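Local coordinates for protein Na-K-Cl cotransporter (Methanosarcina acetivorans, PDB 3G40) that probably carries chloride together with cations across the membrane, this chain being the cytoplasmic C-terminal domain of the transporter, at residues 20-28 / 44-55; 110-118 / 134-145. All coordinates share one frame; numbering follows the deposited sequence.

Contact 1 (20-28 / 44-55); sequences KANLLVPVE and TYPKGSVKLLGL
The flat carboxamide of N22 meets the hydroxyl of S49 at its oxygen end: S49 OG donates to N22 OD1 over 2.6 Å, at 112° to the C=O bond and tilted 28° out of the amide plane. At the nitrogen end, ND2 is held by P110 O, so both ends of the amide are fixed. S49 can reach it because its hydroxyl stands between its own backbone N and carbonyl carbon (chi1 70°). One water bridges N22 OD1 and K47 O, and another bridges S49 OG and L23 O. Within 44-55 itself, in the turn before the strand, P46 CB lies over the centre of one face of the Y45 ring, 3.7 Å above the plane, beside a cis peptide bond.

Seven backbone bonds pair the strands in parallel, running from S49 N to A21 O through to L55 N to V27 O. P26 fits because this pairing uses the N-H groups of L23, V25 and V27; its CA still approaches L53 O at 3.3 Å. G48 suits the tight turn, lying close against A21 O and T44 O, with its own N bonded to T44 O. On the L24 side, L24 CD1 lies along the aliphatic part of K51, 4.0 Å from K51 CD. On the other side, V25 CG2 packs on V50 CG1 at 3.9 Å, and L23 CD1 touches T44 CG2 at 3.7 Å.

This is the opening beta-alpha-beta unit of the domain, with helix 30-44 connecting the two strands and the T44 hydroxyl, OG1, hydrogen-bonded back to L40 O. Strands 112-116 and 81-86 flank the pair, while helix 94-103 packs against L24, P26, K51 and L55.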
loop_
_atom_site.group_PDB
_atom_site.type_symbol
_atom_site.label_atom_id
_atom_site.label_comp_id
_atom_site.label_asym_id
_atom_site.label_seq_id
_atom_site.Cartn_x
_atom_site.Cartn_y
_atom_site.Cartn_z
ATOM N N LYS A 20 -19.137 3.501 14.858
ATOM C CA LYS A 20 -18.527 2.240 14.492
ATOM C C LYS A 20 -18.987 1.830 13.107
ATOM O O LYS A 20 -20.177 1.627 12.858
ATOM C CB LYS A 20 -18.851 1.171 15.540
ATOM C CG LYS A 20 -18.073 1.369 16.831
ATOM C CD LYS A 20 -18.798 0.772 18.019
ATOM C CE LYS A 20 -18.053 1.076 19.310
ATOM N NZ LYS A 20 -18.780 0.560 20.506
ATOM N N ALA A 21 -18.031 1.732 12.197
ATOM C CA ALA A 21 -18.331 1.314 10.845
ATOM C C ALA A 21 -18.430 -0.207 10.847
ATOM O O ALA A 21 -17.505 -0.881 11.304
ATOM C CB ALA A 21 -17.215 1.758 9.913
ATOM N N ASN A 22 -19.539 -0.726 10.336
ATOM C CA ASN A 22 -19.693 -2.162 10.112
ATOM C C ASN A 22 -19.772 -2.404 8.607
ATOM O O ASN A 22 -20.765 -2.064 7.983
ATOM C CB ASN A 22 -20.954 -2.672 10.807
ATOM C CG ASN A 22 -20.916 -2.454 12.306
ATOM O OD1 ASN A 22 -19.980 -2.883 12.981
ATOM N ND2 ASN A 22 -21.936 -1.779 12.836
ATOM N N LEU A 23 -18.703 -2.948 8.026
ATOM C CA LEU A 23 -18.609 -3.074 6.576
ATOM C C LEU A 23 -19.042 -4.453 6.100
ATOM O O LEU A 23 -18.745 -5.457 6.741
ATOM C CB LEU A 23 -17.167 -2.856 6.107
ATOM C CG LEU A 23 -16.505 -1.563 6.582
ATOM C CD1 LEU A 23 -15.092 -1.447 5.993
ATOM C CD2 LEU A 23 -17.374 -0.389 6.187
ATOM N N LEU A 24 -19.732 -4.487 4.969
ATOM C CA LEU A 24 -19.912 -5.722 4.219
ATOM C C LEU A 24 -18.956 -5.639 3.035
ATOM O O LEU A 24 -19.040 -4.715 2.219
ATOM C CB LEU A 24 -21.350 -5.843 3.728
ATOM C CG LEU A 24 -21.655 -7.093 2.900
ATOM C CD1 LEU A 24 -21.416 -8.354 3.733
ATOM C CD2 LEU A 24 -23.083 -7.035 2.422
ATOM N N VAL A 25 -18.027 -6.581 2.968
ATOM C CA VAL A 25 -16.976 -6.547 1.962
ATOM C C VAL A 25 -17.028 -7.790 1.063
ATOM O O VAL A 25 -16.594 -8.869 1.461
ATOM C CB VAL A 25 -15.579 -6.469 2.636
ATOM C CG1 VAL A 25 -14.475 -6.357 1.586
ATOM C CG2 VAL A 25 -15.519 -5.301 3.635
ATOM N N PRO A 26 -17.541 -7.635 -0.165
ATOM C CA PRO A 26 -17.487 -8.770 -1.091
ATOM C C PRO A 26 -16.047 -9.058 -1.484
ATOM O O PRO A 26 -15.268 -8.123 -1.706
ATOM C CB PRO A 26 -18.276 -8.288 -2.312
ATOM C CG PRO A 26 -18.898 -6.966 -1.918
ATOM C CD PRO A 26 -18.101 -6.423 -0.784
ATOM N N VAL A 27 -15.695 -10.337 -1.557
ATOM C CA VAL A 27 -14.353 -10.750 -1.913
ATOM C C VAL A 27 -14.403 -11.818 -3.002
ATOM O O VAL A 27 -14.970 -12.893 -2.801
ATOM C CB VAL A 27 -13.629 -11.337 -0.702
ATOM C CG1 VAL A 27 -12.254 -11.842 -1.106
ATOM C CG2 VAL A 27 -13.531 -10.305 0.407
ATOM N N GLU A 28 -13.824 -11.519 -4.159
ATOM C CA GLU A 28 -13.675 -12.519 -5.209
ATOM C C GLU A 28 -12.232 -12.997 -5.234
ATOM O O GLU A 28 -11.950 -14.168 -5.469
ATOM C CB GLU A 28 -14.061 -11.930 -6.565
ATOM C CG GLU A 28 -15.463 -11.366 -6.599
ATOM C CD GLU A 28 -15.978 -11.166 -8.012
ATOM O OE1 GLU A 28 -17.070 -10.583 -8.167
ATOM O OE2 GLU A 28 -15.296 -11.596 -8.967
ATOM N N THR A 44 -12.407 0.828 10.312
ATOM C CA THR A 44 -13.242 0.153 11.313
ATOM C C THR A 44 -12.686 0.149 12.745
ATOM O O THR A 44 -13.428 -0.090 13.698
ATOM C CB THR A 44 -13.540 -1.319 10.884
ATOM O OG1 THR A 44 -12.306 -1.982 10.594
ATOM C CG2 THR A 44 -14.412 -1.351 9.641
ATOM N N TYR A 45 -11.388 0.386 12.901
ATOM C CA TYR A 45 -10.763 0.392 14.225
ATOM C C TYR A 45 -11.127 1.643 15.041
ATOM O O TYR A 45 -11.096 2.761 14.518
ATOM C CB TYR A 45 -9.241 0.310 14.090
ATOM C CG TYR A 45 -8.528 0.335 15.414
ATOM C CD1 TYR A 45 -8.050 1.531 15.954
ATOM C CD2 TYR A 45 -8.337 -0.831 16.134
ATOM C CE1 TYR A 45 -7.412 1.547 17.185
ATOM C CE2 TYR A 45 -7.702 -0.824 17.350
ATOM C CZ TYR A 45 -7.235 0.366 17.872
ATOM O OH TYR A 45 -6.604 0.337 19.093
ATOM N N PRO A 46 -11.478 1.464 16.327
ATOM C CA PRO A 46 -11.620 0.194 17.035
ATOM C C PRO A 46 -13.083 -0.233 17.142
ATOM O O PRO A 46 -13.984 0.613 17.075
ATOM C CB PRO A 46 -11.125 0.529 18.447
ATOM C CG PRO A 46 -11.176 2.043 18.557
ATOM C CD PRO A 46 -11.678 2.599 17.242
ATOM N N LYS A 47 -13.295 -1.533 17.313
ATOM C CA LYS A 47 -14.617 -2.098 17.608
ATOM C C LYS A 47 -15.664 -1.900 16.509
ATOM O O LYS A 47 -16.840 -2.161 16.739
ATOM C CB LYS A 47 -15.160 -1.578 18.948
ATOM C CG LYS A 47 -14.282 -1.879 20.164
ATOM C CD LYS A 47 -14.121 -3.362 20.405
ATOM C CE LYS A 47 -13.578 -3.628 21.802
ATOM N NZ LYS A 47 -13.809 -5.038 22.246
ATOM N N GLY A 48 -15.246 -1.432 15.332
ATOM C CA GLY A 48 -16.083 -1.516 14.144
ATOM C C GLY A 48 -16.111 -2.991 13.718
ATOM O O GLY A 48 -15.661 -3.860 14.465
ATOM N N SER A 49 -16.628 -3.299 12.537
ATOM C CA SER A 49 -16.571 -4.696 12.085
ATOM C C SER A 49 -16.456 -4.862 10.581
ATOM O O SER A 49 -16.819 -3.970 9.817
ATOM C CB SER A 49 -17.773 -5.498 12.591
ATOM O OG SER A 49 -18.964 -5.089 11.941
ATOM N N VAL A 50 -15.981 -6.039 10.176
ATOM C CA VAL A 50 -15.814 -6.381 8.774
ATOM C C VAL A 50 -16.393 -7.782 8.502
ATOM O O VAL A 50 -15.908 -8.768 9.045
ATOM C CB VAL A 50 -14.329 -6.389 8.383
ATOM C CG1 VAL A 50 -14.163 -6.862 6.955
ATOM C CG2 VAL A 50 -13.699 -4.965 8.566
ATOM N N LYS A 51 -17.430 -7.852 7.674
ATOM C CA LYS A 51 -17.955 -9.126 7.209
ATOM C C LYS A 51 -17.417 -9.438 5.818
ATOM O O LYS A 51 -17.692 -8.721 4.862
ATOM C CB LYS A 51 -19.484 -9.109 7.179
ATOM C CG LYS A 51 -20.089 -10.466 6.817
ATOM C CD LYS A 51 -21.589 -10.470 7.081
ATOM C CE LYS A 51 -22.008 -11.692 7.900
ATOM N NZ LYS A 51 -21.397 -12.957 7.409
ATOM N N LEU A 52 -16.635 -10.508 5.715
ATOM C CA LEU A 52 -16.103 -10.914 4.429
ATOM C C LEU A 52 -17.100 -11.814 3.721
ATOM O O LEU A 52 -17.414 -12.886 4.207
ATOM C CB LEU A 52 -14.779 -11.627 4.628
ATOM C CG LEU A 52 -13.771 -10.785 5.399
ATOM C CD1 LEU A 52 -12.533 -11.591 5.728
ATOM C CD2 LEU A 52 -13.401 -9.473 4.614
ATOM N N LEU A 53 -17.614 -11.351 2.583
ATOM C CA LEU A 53 -18.577 -12.104 1.796
ATOM C C LEU A 53 -17.871 -12.677 0.580
ATOM O O LEU A 53 -17.690 -11.991 -0.436
ATOM C CB LEU A 53 -19.744 -11.210 1.371
ATOM C CG LEU A 53 -20.805 -11.821 0.450
ATOM C CD1 LEU A 53 -21.489 -12.991 1.123
ATOM C CD2 LEU A 53 -21.834 -10.773 0.055
ATOM N N GLY A 54 -17.437 -13.926 0.712
ATOM C CA GLY A 54 -16.700 -14.602 -0.333
ATOM C C GLY A 54 -17.590 -15.012 -1.480
ATOM O O GLY A 54 -18.584 -15.728 -1.294
ATOM N N LEU A 55 -17.223 -14.577 -2.676
ATOM C CA LEU A 55 -17.968 -14.928 -3.875
ATOM C C LEU A 55 -17.182 -15.922 -4.720
ATOM O O LEU A 55 -16.213 -15.558 -5.388
ATOM C CB LEU A 55 -18.311 -13.679 -4.685
ATOM C CG LEU A 55 -19.002 -12.572 -3.888
ATOM C CD1 LEU A 55 -19.251 -11.368 -4.777
ATOM C CD2 LEU A 55 -20.307 -13.072 -3.275
HETATM O O HOH W 1 -19.289 -2.724 15.677
HETATM O O HOH W 2 -19.878 -5.838 9.396
#

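Contact 2 (110-118 / 134-145); sequences PSILFLRLP and ASMYRMGVLLFS
F114 and F144 lie side by side and point the same way, both with CG anti to the backbone N (chi1 -172° and 180°). That shared torsion brings F114 CZ to 3.7 Å from F144 CB; two large rings suit a broad hydrophobic face, which F39 extends by meeting the F144 ring. L142 adopts the other common branch, its CG beside its own N, and so leans back to I112, with L142 CG 3.7 Å from I112 CG2, while its CB touches the F114 ring.

On the reverse face, L143 sends CD1 between two neighbours, 3.9 Å from L115 CB and 3.8 Å from L117 CB. M139 is extended to SD and then bends (chi3 85°), which lays CE against S111 CB at 3.7 Å. An unbranched chain with a slim thioether end suits M139, because CE fits in beside the backbone of L113. Just before it, R138 has positive phi and ends the helix in a Schellman motif; its NE forms a salt bridge with E280, although the side chain is poorly ordered.

The backbones are joined by five strong parallel bonds, such as L115 N to L142 O at 2.8 Å, plus a weak one from G140 N to S111 O. Water joins L117 O to S145 OG at the far end.

Aliphatic side chains line both faces, and the two phenylalanines join them on the I112 side. Such chemistry implies that hydrophobic packing and backbone pairing hold the two strands of this beta-alpha-beta unit together; the polar side chains, S111, R116, R138 and S145, come at its ends.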
loop_
_atom_site.group_PDB
_atom_site.type_symbol
_atom_site.label_atom_id
_atom_site.label_comp_id
_atom_site.label_asym_id
_atom_site.label_seq_id
_atom_site.Cartn_x
_atom_site.Cartn_y
_atom_site.Cartn_z
ATOM N N PRO A 110 -25.898 -0.771 12.056
ATOM C CA PRO A 110 -25.901 -0.282 10.676
ATOM C C PRO A 110 -24.718 -0.811 9.872
ATOM O O PRO A 110 -23.587 -0.838 10.366
ATOM C CB PRO A 110 -25.797 1.232 10.857
ATOM C CG PRO A 110 -26.563 1.488 12.115
ATOM C CD PRO A 110 -26.476 0.231 12.970
ATOM N N SER A 111 -24.994 -1.257 8.653
ATOM C CA SER A 111 -23.966 -1.816 7.794
ATOM C C SER A 111 -23.635 -0.836 6.679
ATOM O O SER A 111 -24.464 -0.016 6.317
ATOM C CB SER A 111 -24.429 -3.147 7.208
ATOM O OG SER A 111 -24.367 -4.170 8.192
ATOM N N ILE A 112 -22.415 -0.941 6.154
ATOM C CA ILE A 112 -21.948 -0.173 5.000
ATOM C C ILE A 112 -21.344 -1.137 3.980
ATOM O O ILE A 112 -20.500 -1.958 4.327
ATOM C CB ILE A 112 -20.840 0.794 5.418
ATOM C CG1 ILE A 112 -21.366 1.782 6.468
ATOM C CG2 ILE A 112 -20.244 1.525 4.199
ATOM C CD1 ILE A 112 -20.267 2.534 7.195
ATOM N N LEU A 113 -21.766 -1.034 2.727
ATOM C CA LEU A 113 -21.209 -1.864 1.661
ATOM C C LEU A 113 -19.909 -1.262 1.116
ATOM O O LEU A 113 -19.903 -0.126 0.645
ATOM C CB LEU A 113 -22.221 -1.988 0.518
ATOM C CG LEU A 113 -21.762 -2.822 -0.678
ATOM C CD1 LEU A 113 -21.470 -4.268 -0.248
ATOM C CD2 LEU A 113 -22.815 -2.794 -1.760
ATOM N N PHE A 114 -18.823 -2.032 1.166
ATOM C CA PHE A 114 -17.525 -1.581 0.673
ATOM C C PHE A 114 -17.196 -2.191 -0.690
ATOM O O PHE A 114 -17.007 -3.404 -0.806
ATOM C CB PHE A 114 -16.427 -1.915 1.681
ATOM C CG PHE A 114 -15.085 -1.320 1.341
ATOM C CD1 PHE A 114 -14.679 -0.135 1.931
ATOM C CD2 PHE A 114 -14.238 -1.942 0.434
ATOM C CE1 PHE A 114 -13.436 0.430 1.630
ATOM C CE2 PHE A 114 -12.990 -1.377 0.121
ATOM C CZ PHE A 114 -12.596 -0.186 0.728
ATOM N N LEU A 115 -17.109 -1.337 -1.710
ATOM C CA LEU A 115 -16.852 -1.786 -3.072
ATOM C C LEU A 115 -15.589 -1.164 -3.620
ATOM O O LEU A 115 -15.280 -0.002 -3.349
ATOM C CB LEU A 115 -18.005 -1.399 -3.994
ATOM C CG LEU A 115 -19.405 -1.893 -3.636
ATOM C CD1 LEU A 115 -20.421 -1.254 -4.551
ATOM C CD2 LEU A 115 -19.469 -3.410 -3.737
ATOM N N ARG A 116 -14.880 -1.941 -4.418
ATOM C CA ARG A 116 -13.720 -1.453 -5.132
ATOM C C ARG A 116 -14.173 -1.016 -6.525
ATOM O O ARG A 116 -14.990 -1.682 -7.168
ATOM C CB ARG A 116 -12.664 -2.562 -5.208
ATOM C CG ARG A 116 -11.393 -2.210 -5.952
ATOM C CD ARG A 116 -10.504 -3.440 -6.118
ATOM N NE ARG A 116 -9.668 -3.328 -7.309
ATOM C CZ ARG A 116 -9.955 -3.898 -8.473
ATOM N NH1 ARG A 116 -11.048 -4.636 -8.597
ATOM N NH2 ARG A 116 -9.144 -3.737 -9.513
ATOM N N LEU A 117 -13.665 0.120 -6.978
ATOM C CA LEU A 117 -13.940 0.593 -8.328
ATOM C C LEU A 117 -12.815 0.091 -9.231
ATOM O O LEU A 117 -11.688 0.575 -9.160
ATOM C CB LEU A 117 -14.001 2.134 -8.357
ATOM C CG LEU A 117 -14.404 2.826 -9.665
ATOM C CD1 LEU A 117 -15.786 2.404 -10.140
ATOM C CD2 LEU A 117 -14.336 4.347 -9.505
ATOM N N PRO A 118 -13.113 -0.897 -10.081
ATOM C CA PRO A 118 -12.062 -1.478 -10.926
ATOM C C PRO A 118 -11.649 -0.526 -12.046
ATOM O O PRO A 118 -12.396 0.398 -12.374
ATOM C CB PRO A 118 -12.731 -2.728 -11.521
ATOM C CG PRO A 118 -13.980 -2.952 -10.704
ATOM C CD PRO A 118 -14.397 -1.598 -10.215
ATOM N N ALA A 134 -28.321 -0.988 -2.438
ATOM C CA ALA A 134 -27.816 -0.929 -1.063
ATOM C C ALA A 134 -28.670 -0.029 -0.175
ATOM O O ALA A 134 -28.862 -0.307 1.010
ATOM C CB ALA A 134 -26.342 -0.485 -1.030
ATOM N N SER A 135 -29.189 1.046 -0.759
ATOM C CA SER A 135 -30.017 1.992 -0.024
ATOM C C SER A 135 -31.298 1.322 0.464
ATOM O O SER A 135 -31.801 1.630 1.545
ATOM C CB SER A 135 -30.348 3.192 -0.911
ATOM O OG SER A 135 -29.186 3.633 -1.600
ATOM N N MET A 136 -31.811 0.392 -0.336
ATOM C CA MET A 136 -33.028 -0.325 0.004
ATOM C C MET A 136 -32.886 -1.091 1.318
ATOM O O MET A 136 -33.847 -1.227 2.079
ATOM C CB MET A 136 -33.401 -1.289 -1.126
ATOM C CG MET A 136 -33.449 -0.640 -2.501
ATOM S SD MET A 136 -33.802 -1.818 -3.819
ATOM C CE MET A 136 -33.885 -0.725 -5.238
ATOM N N TYR A 137 -31.688 -1.601 1.581
ATOM C CA TYR A 137 -31.440 -2.350 2.805
ATOM C C TYR A 137 -30.867 -1.473 3.918
ATOM O O TYR A 137 -30.138 -1.956 4.791
ATOM C CB TYR A 137 -30.519 -3.541 2.519
ATOM C CG TYR A 137 -31.131 -4.547 1.567
ATOM C CD1 TYR A 137 -30.922 -4.452 0.197
ATOM C CD2 TYR A 137 -31.932 -5.581 2.037
ATOM C CE1 TYR A 137 -31.487 -5.365 -0.677
ATOM C CE2 TYR A 137 -32.500 -6.498 1.170
ATOM C CZ TYR A 137 -32.274 -6.384 -0.186
ATOM O OH TYR A 137 -32.834 -7.291 -1.054
ATOM N N ARG A 138 -31.207 -0.187 3.885
ATOM C CA ARG A 138 -30.699 0.764 4.873
ATOM C C ARG A 138 -29.171 0.735 4.962
ATOM O O ARG A 138 -28.604 0.813 6.056
ATOM C CB ARG A 138 -31.297 0.469 6.249
ATOM C CG ARG A 138 -32.813 0.523 6.300
ATOM C CD ARG A 138 -33.333 -0.129 7.572
ATOM N NE ARG A 138 -32.674 0.393 8.767
ATOM C CZ ARG A 138 -32.713 -0.196 9.960
ATOM N NH1 ARG A 138 -33.375 -1.335 10.117
ATOM N NH2 ARG A 138 -32.084 0.348 10.994
ATOM N N MET A 139 -28.502 0.617 3.818
ATOM C CA MET A 139 -27.045 0.556 3.815
ATOM C C MET A 139 -26.359 1.749 3.148
ATOM O O MET A 139 -26.776 2.217 2.091
ATOM C CB MET A 139 -26.549 -0.740 3.168
ATOM C CG MET A 139 -26.639 -1.950 4.068
ATOM S SD MET A 139 -26.034 -3.439 3.249
ATOM C CE MET A 139 -24.270 -3.368 3.543
ATOM N N GLY A 140 -25.291 2.222 3.774
ATOM C CA GLY A 140 -24.406 3.177 3.137
ATOM C C GLY A 140 -23.499 2.434 2.173
ATOM O O GLY A 140 -23.395 1.201 2.226
ATOM N N VAL A 141 -22.854 3.174 1.281
ATOM C CA VAL A 141 -21.911 2.577 0.342
ATOM C C VAL A 141 -20.598 3.360 0.346
ATOM O O VAL A 141 -20.601 4.601 0.324
ATOM C CB VAL A 141 -22.479 2.534 -1.096
ATOM C CG1 VAL A 141 -21.445 1.972 -2.067
ATOM C CG2 VAL A 141 -23.764 1.702 -1.137
ATOM N N LEU A 142 -19.482 2.632 0.411
ATOM C CA LEU A 142 -18.162 3.218 0.200
ATOM C C LEU A 142 -17.605 2.643 -1.086
ATOM O O LEU A 142 -17.495 1.427 -1.235
ATOM C CB LEU A 142 -17.223 2.894 1.362
ATOM C CG LEU A 142 -17.532 3.570 2.699
ATOM C CD1 LEU A 142 -16.592 3.056 3.780
ATOM C CD2 LEU A 142 -17.418 5.111 2.566
ATOM N N LEU A 143 -17.277 3.509 -2.033
ATOM C CA LEU A 143 -16.698 3.048 -3.288
ATOM C C LEU A 143 -15.252 3.533 -3.378
ATOM O O LEU A 143 -14.980 4.739 -3.408
ATOM C CB LEU A 143 -17.538 3.534 -4.469
ATOM C CG LEU A 143 -17.030 3.218 -5.875
ATOM C CD1 LEU A 143 -17.146 1.713 -6.207
ATOM C CD2 LEU A 143 -17.777 4.071 -6.894
ATOM N N PHE A 144 -14.321 2.585 -3.391
ATOM C CA PHE A 144 -12.909 2.902 -3.256
ATOM C C PHE A 144 -12.165 2.843 -4.590
ATOM O O PHE A 144 -12.183 1.830 -5.285
ATOM C CB PHE A 144 -12.293 1.964 -2.217
ATOM C CG PHE A 144 -10.824 2.171 -1.979
ATOM C CD1 PHE A 144 -10.281 3.456 -1.873
ATOM C CD2 PHE A 144 -9.991 1.077 -1.814
ATOM C CE1 PHE A 144 -8.926 3.628 -1.630
ATOM C CE2 PHE A 144 -8.641 1.239 -1.565
ATOM C CZ PHE A 144 -8.101 2.517 -1.477
ATOM N N SER A 145 -11.514 3.945 -4.954
ATOM C CA SER A 145 -10.780 3.985 -6.209
ATOM C C SER A 145 -9.305 4.195 -5.889
ATOM O O SER A 145 -8.825 5.325 -5.764
ATOM C CB SER A 145 -11.336 5.088 -7.114
ATOM O OG SER A 145 -10.685 5.100 -8.372
HETATM O O HOH W 3 -10.708 2.975 -9.980
#

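Both contacts pair the parallel strands of a beta-alpha-beta unit, and they meet within one sheet because strands 22-27 and 112-116 are neighbours: N22 O with I112 N and L24 N with I112 O are probable hydrogen bonds. P26, lacking an N-H, instead packs its CD against F114 O. Both are mainly buried, but the centre of contact 2 is about 8 Å from that of the chain, the centre of contact 1 about 13 Å. Their chemistry differs too. Contact 1 has a serine-asparagine bond with two waters, whereas contact 2, which adjoins the antiparallel strand 271-276, is more apolar, its one bridging water and its arginines lying toward its ends.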